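Local atomic coordinates of lysyl oxidase (Pichia pastoris, PDB entry 1W7C), a protein that probably catalyses the oxidative deamination of primary amines, lysine side chains among them, using a copper ion and a topaquinone cofactor. Residues P177-P182 with N621-P626; S409-T414 with D682-R687; T153-V158 with T236-L241. All coordinates share one frame; numbering follows the deposited sequence. Where two conformers were deposited one is given.

Contact 1 of 3, residues P177-P182 with N621-P626; sequences PQLHDP and NALYDP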
loop_
_atom_site.group_PDB
_atom_site.type_symbol
_atom_site.label_atom_id
_atom_site.label_comp_id
_atom_site.label_asym_id
_atom_site.label_seq_id
_atom_site.Cartn_x
_atom_site.Cartn_y
_atom_site.Cartn_z
ATOM N N PRO A 177 11.184 -0.748 29.655
ATOM C CA PRO A 177 10.723 -0.492 31.031
ATOM C C PRO A 177 11.748 -0.865 32.099
ATOM O O PRO A 177 12.778 -1.497 31.848
ATOM C CB PRO A 177 9.522 -1.434 31.143
ATOM C CG PRO A 177 9.931 -2.615 30.303
ATOM C CD PRO A 177 10.582 -1.972 29.096
ATOM N N GLN A 178 11.448 -0.424 33.315
ATOM C CA GLN A 178 12.108 -0.959 34.510
ATOM C C GLN A 178 11.757 -2.432 34.680
ATOM O O GLN A 178 10.796 -2.919 34.050
ATOM C CB GLN A 178 11.670 -0.124 35.736
ATOM C CG GLN A 178 12.054 1.361 35.626
ATOM C CD GLN A 178 11.494 2.209 36.719
ATOM O OE1 GLN A 178 11.809 3.388 36.772
ATOM N NE2 GLN A 178 10.660 1.627 37.588
ATOM N N LEU A 179 12.538 -3.135 35.500
ATOM C CA LEU A 179 12.405 -4.570 35.703
ATOM C C LEU A 179 12.117 -4.889 37.183
ATOM O O LEU A 179 13.033 -5.097 37.996
ATOM C CB LEU A 179 13.669 -5.277 35.219
ATOM C CG LEU A 179 13.880 -5.176 33.696
ATOM C CD1 LEU A 179 15.328 -5.544 33.354
ATOM C CD2 LEU A 179 12.925 -6.063 32.922
ATOM N N HIS A 180 10.835 -4.961 37.513
ATOM C CA HIS A 180 10.390 -5.334 38.843
ATOM C C HIS A 180 10.080 -6.815 38.868
ATOM O O HIS A 180 9.406 -7.367 37.994
ATOM C CB HIS A 180 9.147 -4.533 39.263
ATOM C CG HIS A 180 8.580 -4.974 40.575
ATOM N ND1 HIS A 180 9.238 -4.757 41.768
ATOM C CD2 HIS A 180 7.464 -5.689 40.882
ATOM C CE1 HIS A 180 8.534 -5.281 42.763
ATOM N NE2 HIS A 180 7.454 -5.857 42.255
ATOM N N ASP A 181 10.603 -7.464 39.889
ATOM C CA ASP A 181 10.468 -8.914 40.036
ATOM C C ASP A 181 9.502 -9.172 41.200
ATOM O O ASP A 181 9.884 -8.991 42.354
ATOM C CB ASP A 181 11.826 -9.560 40.324
ATOM C CG ASP A 181 11.764 -11.039 40.389
ATOM O OD1 ASP A 181 10.667 -11.626 40.519
ATOM O OD2 ASP A 181 12.800 -11.718 40.378
ATOM N N PRO A 182 8.261 -9.577 40.930
ATOM C CA PRO A 182 7.313 -9.795 42.031
ATOM C C PRO A 182 7.729 -10.899 42.991
ATOM O O PRO A 182 7.266 -10.918 44.134
ATOM C CB PRO A 182 5.995 -10.170 41.319
ATOM C CG PRO A 182 6.177 -9.852 39.889
ATOM C CD PRO A 182 7.635 -9.781 39.611
ATOM N N ASN A 621 5.510 -0.674 33.190
ATOM C CA ASN A 621 6.360 -1.221 34.277
ATOM C C ASN A 621 5.718 -2.323 35.098
ATOM O O ASN A 621 6.382 -2.943 35.931
ATOM C CB ASN A 621 6.846 -0.093 35.178
ATOM C CG ASN A 621 7.625 0.957 34.426
ATOM O OD1 ASN A 621 8.568 0.629 33.685
ATOM N ND2 ASN A 621 7.238 2.220 34.581
ATOM N N ALA A 622 4.433 -2.551 34.892
ATOM C CA ALA A 622 3.701 -3.566 35.651
ATOM C C ALA A 622 3.733 -4.873 34.867
ATOM O O ALA A 622 2.780 -5.258 34.179
ATOM C CB ALA A 622 2.270 -3.087 35.919
ATOM N N LEU A 623 4.886 -5.543 34.929
ATOM C CA LEU A 623 5.230 -6.541 33.929
ATOM C C LEU A 623 4.335 -7.779 33.964
ATOM O O LEU A 623 4.067 -8.368 32.929
ATOM C CB LEU A 623 6.688 -6.968 34.096
ATOM C CG LEU A 623 7.769 -5.888 33.935
ATOM C CD1 LEU A 623 9.160 -6.471 34.212
ATOM C CD2 LEU A 623 7.702 -5.198 32.551
ATOM N N TYR A 624 3.904 -8.181 35.161
ATOM C CA TYR A 624 3.157 -9.409 35.369
ATOM C C TYR A 624 1.671 -9.181 35.696
ATOM O O TYR A 624 0.823 -10.026 35.394
ATOM C CB TYR A 624 3.852 -10.305 36.424
ATOM C CG TYR A 624 5.208 -10.731 35.927
ATOM C CD1 TYR A 624 6.349 -9.993 36.253
ATOM C CD2 TYR A 624 5.343 -11.789 35.054
ATOM C CE1 TYR A 624 7.590 -10.322 35.739
ATOM C CE2 TYR A 624 6.598 -12.149 34.541
ATOM C CZ TYR A 624 7.718 -11.415 34.893
ATOM O OH TYR A 624 8.952 -11.730 34.355
ATOM N N ASP A 625 1.373 -8.046 36.325
ATOM C CA ASP A 625 0.021 -7.682 36.746
ATOM C C ASP A 625 -0.384 -6.286 36.270
ATOM O O ASP A 625 -0.732 -5.427 37.082
ATOM C CB ASP A 625 -0.097 -7.787 38.287
ATOM C CG ASP A 625 -1.508 -7.625 38.774
ATOM O OD1 ASP A 625 -1.693 -7.231 39.945
ATOM O OD2 ASP A 625 -2.490 -7.889 38.062
ATOM N N PRO A 626 -0.347 -6.049 34.957
ATOM C CA PRO A 626 -0.728 -4.735 34.440
ATOM C C PRO A 626 -2.196 -4.413 34.661
ATOM O O PRO A 626 -3.016 -5.331 34.748
ATOM C CB PRO A 626 -0.426 -4.852 32.951
ATOM C CG PRO A 626 -0.630 -6.295 32.665
ATOM C CD PRO A 626 0.011 -6.983 33.871
HETATM O O HOH W 1 9.009 -3.224 36.088
HETATM O O HOH W 2 6.803 -6.127 37.301
#
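Asn621 points its side-chain carbonyl at the backbone of Gln178 and makes the one direct hydrogen bond between 177-182 and 621-626. Gln178 N stands 3.1 Å from Asn621 OD1, and the N-H...O angle of 143° marks a bent bond whose donor is tilted from the carbonyl plane. A chi2 of -51° turns OD1 rather than ND2 toward this backbone, and Asn621 OD1 also lies 3.4 Å from Pro177 CB. Gly132 O accepts from ND2, so the amide is gripped at both ends. The side-chain amide of Gln178, whose OE1 is bonded to Lys142, stacks on it with planes 23° apart.

Two waters carry further polar links. Water 1 accepts from His180 N at 2.9 Å, donates to Asn621 O at 2.6 Å and, weakly, to Gln178 O. Water 2 donates to His180 O and accepts from Leu623 N at 3.1 Å.

Apolar contact flanks these bridges. Leu623 sets CD1 4.0 Å from Leu179 CD2, while its CD2 meets Pro177 CG, the two side chains crossing at about a right angle. At the exposed end, Pro182 CD approaches Tyr624 CD1 to 3.6 Å, and His180 O lies at the edge of that ring.

An enzyme-domain loop thus docks on the end of strand 170-180, outermost in its sheet within this chain, and the turn after it. The Pro177 side chain is about 10 Å from that of Asp358, the predicted proton acceptor. With no direct backbone-to-backbone bond across, the chemistry implies a joint dependent on ordered water, pinned by Asn621 and packed by Leu623 and the prolines.

Contact 2 of 3, residues S409-T414 with D682-R687; sequences SLLRHT and DSENSR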
loop_
_atom_site.group_PDB
_atom_site.type_symbol
_atom_site.label_atom_id
_atom_site.label_comp_id
_atom_site.label_asym_id
_atom_site.label_seq_id
_atom_site.Cartn_x
_atom_site.Cartn_y
_atom_site.Cartn_z
ATOM N N SER A 409 -7.593 7.982 -10.695
ATOM C CA SER A 409 -9.035 8.138 -10.645
ATOM C C SER A 409 -9.696 7.047 -9.788
ATOM O O SER A 409 -9.104 5.998 -9.541
ATOM C CB SER A 409 -9.618 8.243 -12.083
ATOM O OG SER A 409 -9.933 6.962 -12.561
ATOM N N LEU A 410 -10.908 7.296 -9.299
ATOM C CA LEU A 410 -11.563 6.294 -8.453
ATOM C C LEU A 410 -11.989 5.090 -9.279
ATOM O O LEU A 410 -11.899 3.966 -8.816
ATOM C CB LEU A 410 -12.745 6.918 -7.691
ATOM C CG LEU A 410 -13.471 5.965 -6.720
ATOM C CD1 LEU A 410 -12.530 5.387 -5.678
ATOM C CD2 LEU A 410 -14.582 6.755 -6.053
ATOM N N LEU A 411 -12.481 5.347 -10.488
ATOM C CA LEU A 411 -12.826 4.286 -11.433
ATOM C C LEU A 411 -12.865 4.870 -12.842
ATOM O O LEU A 411 -12.783 6.084 -13.032
ATOM C CB LEU A 411 -14.135 3.574 -11.054
ATOM C CG LEU A 411 -15.454 4.315 -11.156
ATOM C CD1 LEU A 411 -15.878 4.610 -12.589
ATOM C CD2 LEU A 411 -16.563 3.537 -10.478
ATOM N N ARG A 412 -12.923 3.982 -13.823
ATOM C CA ARG A 412 -13.159 4.407 -15.188
ATOM C C ARG A 412 -13.613 3.237 -16.033
ATOM O O ARG A 412 -13.377 2.077 -15.672
ATOM C CB ARG A 412 -11.853 4.950 -15.826
ATOM C CG ARG A 412 -10.901 3.810 -16.242
ATOM C CD ARG A 412 -9.557 4.243 -16.826
ATOM N NE ARG A 412 -9.659 5.361 -17.770
ATOM C CZ ARG A 412 -10.200 5.295 -18.972
ATOM N NH1 ARG A 412 -10.705 4.153 -19.399
ATOM N NH2 ARG A 412 -10.266 6.400 -19.724
ATOM N N HIS A 413 -14.168 3.577 -17.201
ATOM C CA HIS A 413 -14.254 2.614 -18.280
ATOM C C HIS A 413 -14.333 3.311 -19.629
ATOM O O HIS A 413 -15.002 4.320 -19.759
ATOM C CB HIS A 413 -15.431 1.617 -18.107
ATOM C CG HIS A 413 -15.449 0.539 -19.138
ATOM N ND1 HIS A 413 -14.407 -0.347 -19.304
ATOM C CD2 HIS A 413 -16.371 0.219 -20.082
ATOM C CE1 HIS A 413 -14.697 -1.179 -20.287
ATOM N NE2 HIS A 413 -15.879 -0.850 -20.785
ATOM N N THR A 414 -13.700 2.704 -20.626
ATOM C CA THR A 414 -13.850 3.098 -22.026
ATOM C C THR A 414 -14.462 1.930 -22.777
ATOM O O THR A 414 -13.939 0.835 -22.771
ATOM C CB THR A 414 -12.492 3.474 -22.635
ATOM O OG1 THR A 414 -11.990 4.642 -21.972
ATOM C CG2 THR A 414 -12.587 3.795 -24.107
ATOM N N ASP A 682 -26.598 -2.231 -2.463
ATOM C CA ASP A 682 -26.860 -2.997 -3.658
ATOM C C ASP A 682 -25.855 -2.739 -4.783
ATOM O O ASP A 682 -25.769 -3.522 -5.725
ATOM C CB ASP A 682 -28.265 -2.683 -4.186
ATOM C CG ASP A 682 -29.366 -3.208 -3.314
ATOM O OD1 ASP A 682 -29.113 -4.038 -2.421
ATOM O OD2 ASP A 682 -30.545 -2.841 -3.541
ATOM N N SER A 683 -25.123 -1.644 -4.679
ATOM C CA SER A 683 -24.214 -1.205 -5.712
ATOM C C SER A 683 -23.126 -0.319 -5.095
ATOM O O SER A 683 -23.190 0.077 -3.924
ATOM C CB SER A 683 -24.985 -0.439 -6.792
ATOM O OG SER A 683 -25.603 0.709 -6.232
ATOM N N GLU A 684 -22.167 0.030 -5.933
ATOM C CA GLU A 684 -21.051 0.893 -5.561
ATOM C C GLU A 684 -21.555 2.350 -5.480
ATOM O O GLU A 684 -22.186 2.879 -6.403
ATOM C CB GLU A 684 -19.963 0.686 -6.599
ATOM C CG GLU A 684 -18.653 1.384 -6.342
ATOM C CD GLU A 684 -18.671 2.839 -6.764
ATOM O OE1 GLU A 684 -19.082 3.156 -7.920
ATOM O OE2 GLU A 684 -18.243 3.670 -5.945
ATOM N N ASN A 685 -21.279 3.014 -4.356
ATOM C CA ASN A 685 -21.977 4.239 -3.998
ATOM C C ASN A 685 -21.272 5.580 -4.224
ATOM O O ASN A 685 -21.767 6.623 -3.805
ATOM C CB ASN A 685 -22.528 4.142 -2.563
ATOM C CG ASN A 685 -24.000 3.805 -2.522
ATOM O OD1 ASN A 685 -24.789 4.585 -2.044
ATOM N ND2 ASN A 685 -24.370 2.625 -3.032
ATOM N N SER A 686 -20.230 5.596 -5.048
ATOM C CA SER A 686 -19.677 6.863 -5.504
ATOM C C SER A 686 -20.374 7.475 -6.707
ATOM O O SER A 686 -20.040 8.601 -7.089
ATOM C CB SER A 686 -18.189 6.716 -5.827
ATOM O OG SER A 686 -17.948 5.974 -7.008
ATOM N N ARG A 687 -21.311 6.742 -7.318
ATOM C CA ARG A 687 -21.836 7.122 -8.631
ATOM C C ARG A 687 -22.572 8.462 -8.665
ATOM O O ARG A 687 -22.721 9.076 -9.734
ATOM C CB ARG A 687 -22.786 6.043 -9.169
ATOM C CG ARG A 687 -22.226 4.619 -9.353
ATOM C CD ARG A 687 -21.097 4.456 -10.391
ATOM N NE ARG A 687 -19.888 5.073 -9.885
ATOM C CZ ARG A 687 -19.256 6.107 -10.414
ATOM N NH1 ARG A 687 -19.588 6.572 -11.615
ATOM N NH2 ARG A 687 -18.231 6.610 -9.764
#
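Leu411 and Arg687 reach toward each other tip to tip, with the methyl CD2 of the leucine seated over one face of the guanidinium. Leu411 belongs to strand 411-415, which pairs antiparallel with 418-433 as a β-hairpin; its neighbours Arg412 and His413 bond to acidic residues of the second subunit, consistent with the hairpin arms by which copper amine oxidase subunits embrace each other.

In the first shell, Leu411 CD2 stands 3.3 Å above the guanidinium plane of Arg687, offset toward the rim, and lies 3.6 Å from its NH2. Leu411 CD2 also touches Glu684 OE1 at 3.6 Å. A chi1 of 69° puts Leu411 CG in the crowded position between backbone N and carbonyl carbon, which brings this branch point too into contact with Arg687 NH2. Beside it, Leu410 CD2 meets Ser686 OG at 3.6 Å and the serine CB equally closely. No hydrogen bond crosses between the segments.

Part of the polar network that orients the guanidinium lies within 682-687. Arg687 NE forms a salt bridge with Glu684 OE1 at 2.9 Å, and Arg687 NH2 donates in its own plane to Ser686 OG at 2.8 Å. Ser686 OG donates to Glu684 OE2, closing a ring of three bonds that fixes the rotation of the flat group; this clustering of donors would probably favour the ionised carboxylate.

Further out, Thr422 OG1 bonds to Arg687 NH2, and Thr422 also holds the backbone of Leu410 and Leu411. Ile266 O of the second subunit bonds to Arg687 NH1. Glu684 OE2 carries two of the donors: Ser686 OG at 2.6 Å on its syn lone pair, and Ser686 N at 2.9 Å from above the carboxylate plane, 55° out of it.

Contact 3 of 3, residues T153-V158 with T236-L241; sequences TIMRDV and TSAEEL. With NAG (2-acetamido-2-deoxy-beta-D-glucopyranose), chain R.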
loop_
_atom_site.group_PDB
_atom_site.type_symbol
_atom_site.label_atom_id
_atom_site.label_comp_id
_atom_site.label_asym_id
_atom_site.label_seq_id
_atom_site.Cartn_x
_atom_site.Cartn_y
_atom_site.Cartn_z
ATOM N N THR A 153 34.976 11.020 41.251
ATOM C CA THR A 153 36.310 11.162 40.692
ATOM C C THR A 153 36.710 9.919 39.879
ATOM O O THR A 153 37.204 10.045 38.752
ATOM C CB THR A 153 37.304 11.420 41.840
ATOM O OG1 THR A 153 36.951 12.631 42.531
ATOM C CG2 THR A 153 38.714 11.676 41.315
ATOM N N ILE A 154 36.470 8.730 40.433
ATOM C CA ILE A 154 36.816 7.470 39.751
ATOM C C ILE A 154 35.975 7.248 38.490
ATOM O O ILE A 154 36.522 6.950 37.437
ATOM C CB ILE A 154 36.701 6.258 40.708
ATOM C CG1 ILE A 154 37.804 6.325 41.770
ATOM C CG2 ILE A 154 36.825 4.933 39.938
ATOM C CD1 ILE A 154 37.584 5.392 42.956
ATOM N N MET A 155 34.654 7.398 38.583
ATOM C CA MET A 155 33.827 7.151 37.405
ATOM C C MET A 155 34.024 8.186 36.305
ATOM O O MET A 155 33.898 7.848 35.141
ATOM C CB MET A 155 32.351 6.978 37.767
ATOM C CG MET A 155 32.032 5.614 38.358
ATOM S SD MET A 155 32.602 4.198 37.349
ATOM C CE MET A 155 31.684 4.475 35.828
ATOM N N ARG A 156 34.362 9.430 36.651
ATOM C CA ARG A 156 34.682 10.426 35.626
ATOM C C ARG A 156 35.891 9.953 34.817
ATOM O O ARG A 156 35.898 10.051 33.592
ATOM C CB ARG A 156 34.957 11.799 36.254
ATOM C CG ARG A 156 33.735 12.521 36.774
ATOM C CD ARG A 156 34.077 13.832 37.487
ATOM N NE ARG A 156 34.706 14.769 36.559
ATOM C CZ ARG A 156 34.045 15.521 35.688
ATOM N NH1 ARG A 156 32.724 15.493 35.648
ATOM N NH2 ARG A 156 34.707 16.322 34.866
ATOM N N ASP A 157 36.891 9.413 35.509
ATOM C CA ASP A 157 38.097 8.899 34.860
ATOM C C ASP A 157 37.799 7.659 34.000
ATOM O O ASP A 157 38.265 7.566 32.875
ATOM C CB ASP A 157 39.194 8.592 35.898
ATOM C CG ASP A 157 40.584 8.579 35.288
ATOM O OD1 ASP A 157 41.155 7.481 35.119
ATOM O OD2 ASP A 157 41.173 9.625 34.941
ATOM N N VAL A 158 37.005 6.732 34.532
ATOM C CA VAL A 158 36.581 5.534 33.800
ATOM C C VAL A 158 35.846 5.921 32.518
ATOM O O VAL A 158 36.170 5.446 31.423
ATOM C CB VAL A 158 35.648 4.637 34.658
ATOM C CG1 VAL A 158 34.977 3.560 33.806
ATOM C CG2 VAL A 158 36.432 3.983 35.801
ATOM N N THR A 236 31.446 -5.369 39.205
ATOM C CA THR A 236 30.493 -5.162 40.295
ATOM C C THR A 236 30.774 -3.903 41.099
ATOM O O THR A 236 30.039 -3.598 42.024
ATOM C CB THR A 236 30.436 -6.381 41.210
ATOM O OG1 THR A 236 31.744 -6.679 41.696
ATOM C CG2 THR A 236 30.001 -7.627 40.445
ATOM N N SER A 237 31.803 -3.150 40.704
ATOM C CA SER A 237 32.067 -1.829 41.281
ATOM C C SER A 237 32.903 -0.961 40.335
ATOM O O SER A 237 33.617 -1.476 39.468
ATOM C CB SER A 237 32.786 -1.971 42.622
ATOM O OG SER A 237 34.104 -2.438 42.421
ATOM N N ALA A 238 32.801 0.353 40.515
ATOM C CA ALA A 238 33.662 1.322 39.843
ATOM C C ALA A 238 35.142 1.002 40.032
ATOM O O ALA A 238 35.922 1.141 39.097
ATOM C CB ALA A 238 33.366 2.721 40.359
ATOM N N GLU A 239 35.516 0.569 41.244
ATOM C CA GLU A 239 36.909 0.305 41.582
ATOM C C GLU A 239 37.425 -0.881 40.771
ATOM O O GLU A 239 38.530 -0.836 40.239
ATOM C CB GLU A 239 37.081 0.036 43.100
ATOM C CG GLU A 239 37.002 1.287 43.972
ATOM C CD GLU A 239 35.581 1.792 44.243
ATOM O OE1 GLU A 239 34.591 1.104 43.893
ATOM O OE2 GLU A 239 35.452 2.899 44.816
ATOM N N GLU A 240 36.613 -1.931 40.657
ATOM C CA GLU A 240 36.998 -3.110 39.879
ATOM C C GLU A 240 37.271 -2.749 38.421
ATOM O O GLU A 240 38.248 -3.220 37.832
ATOM C CB GLU A 240 35.921 -4.192 39.928
ATOM C CG GLU A 240 36.373 -5.507 39.309
ATOM C CD GLU A 240 35.283 -6.565 39.230
ATOM O OE1 GLU A 240 34.107 -6.267 39.488
ATOM O OE2 GLU A 240 35.612 -7.710 38.880
ATOM N N LEU A 241 36.385 -1.943 37.839
ATOM C CA LEU A 241 36.522 -1.551 36.441
ATOM C C LEU A 241 37.742 -0.655 36.257
ATOM O O LEU A 241 38.544 -0.852 35.351
ATOM C CB LEU A 241 35.256 -0.851 35.954
ATOM C CG LEU A 241 35.286 -0.305 34.526
ATOM C CD1 LEU A 241 35.778 -1.319 33.519
ATOM C CD2 LEU A 241 33.874 0.163 34.142
HETATM C C1 NAG R . 30.351 16.519 38.192
HETATM C C2 NAG R . 29.375 17.700 38.429
HETATM C C3 NAG R . 30.036 19.051 38.132
HETATM C C4 NAG R . 31.374 19.142 38.853
HETATM C C5 NAG R . 32.222 17.905 38.572
HETATM C C6 NAG R . 33.545 18.004 39.327
HETATM C C7 NAG R . 26.945 17.444 38.038
HETATM C C8 NAG R . 25.860 17.443 36.992
HETATM N N2 NAG R . 28.198 17.544 37.583
HETATM O O3 NAG R . 29.215 20.130 38.549
HETATM O O4 NAG R . 32.077 20.297 38.447
HETATM O O5 NAG R . 31.521 16.736 38.954
HETATM O O6 NAG R . 33.974 16.724 39.724
HETATM O O7 NAG R . 26.646 17.345 39.225
#
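Met155 wraps its side chain against Ala238 and can be followed outward from CB. A chi1 of -77° places Met155 CG anti to the carbonyl carbon, beside the backbone N, where it lies 3.8 Å from Ala238 CB. The bend at chi2, -53°, then brings Met155 SD to 3.4 Å from Ala238 CB. At the tip, a further bend at chi3 sets Met155 CE 4.0 Å from Val158 CG1 of its own helix. Tyr228 and Phe209 also pack on the methionine. Those two aromatics sit on strands 224-230 and 209-214, so helices 153-163 and 238-246 meet each other while resting on a five-stranded antiparallel sheet, an α+β arrangement. Ser237 N-caps the second helix, its OG accepting from Glu240 N at 3.1 Å.

To one side of Met155, Ile154 CG2 meets Ala238 CB, and its CD1 touches Glu239 OE2, the two side chains crossing at about a right angle. One helical turn on, Val158 CG1 packs on Leu241 CD2 at 3.6 Å.

Arg156 turns to the attached glycan instead: its NH1 lies 3.6 Å from NAG C1, and sugar C5 stands 3.8 Å above the guanidinium plane, offset toward the rim. An alanine here would probably leave Glu168 without its salt-bridge mate, Asn151 OD1 without this donor, and the sugar with less support. Arg156 CD, further back along the side chain, adds a contact of 3.7 Å with NAG O6.

In the fold
From the N terminus, contact 3 opens first, at helix 153-163, and closes at helix 238-246, enclosing all five strands of one antiparallel sheet. Contact 1 opens within that loop, on strand 170-180, but closes only at 621-626, so the two cross; their centres are 30 Å apart. Contact 2 starts inside the long loop of contact 1, at 409-414, and ends beyond it at 682-687, crossing it in turn. Contacts 3 and 2 follow in series, with centres 72 Å apart on opposite sides of the chain's centre. Contact 3 packs two helices together beside the small sheet, contact 1 joins that sheet to the enzyme domain, and contact 2 ties that domain's hairpin to a later loop.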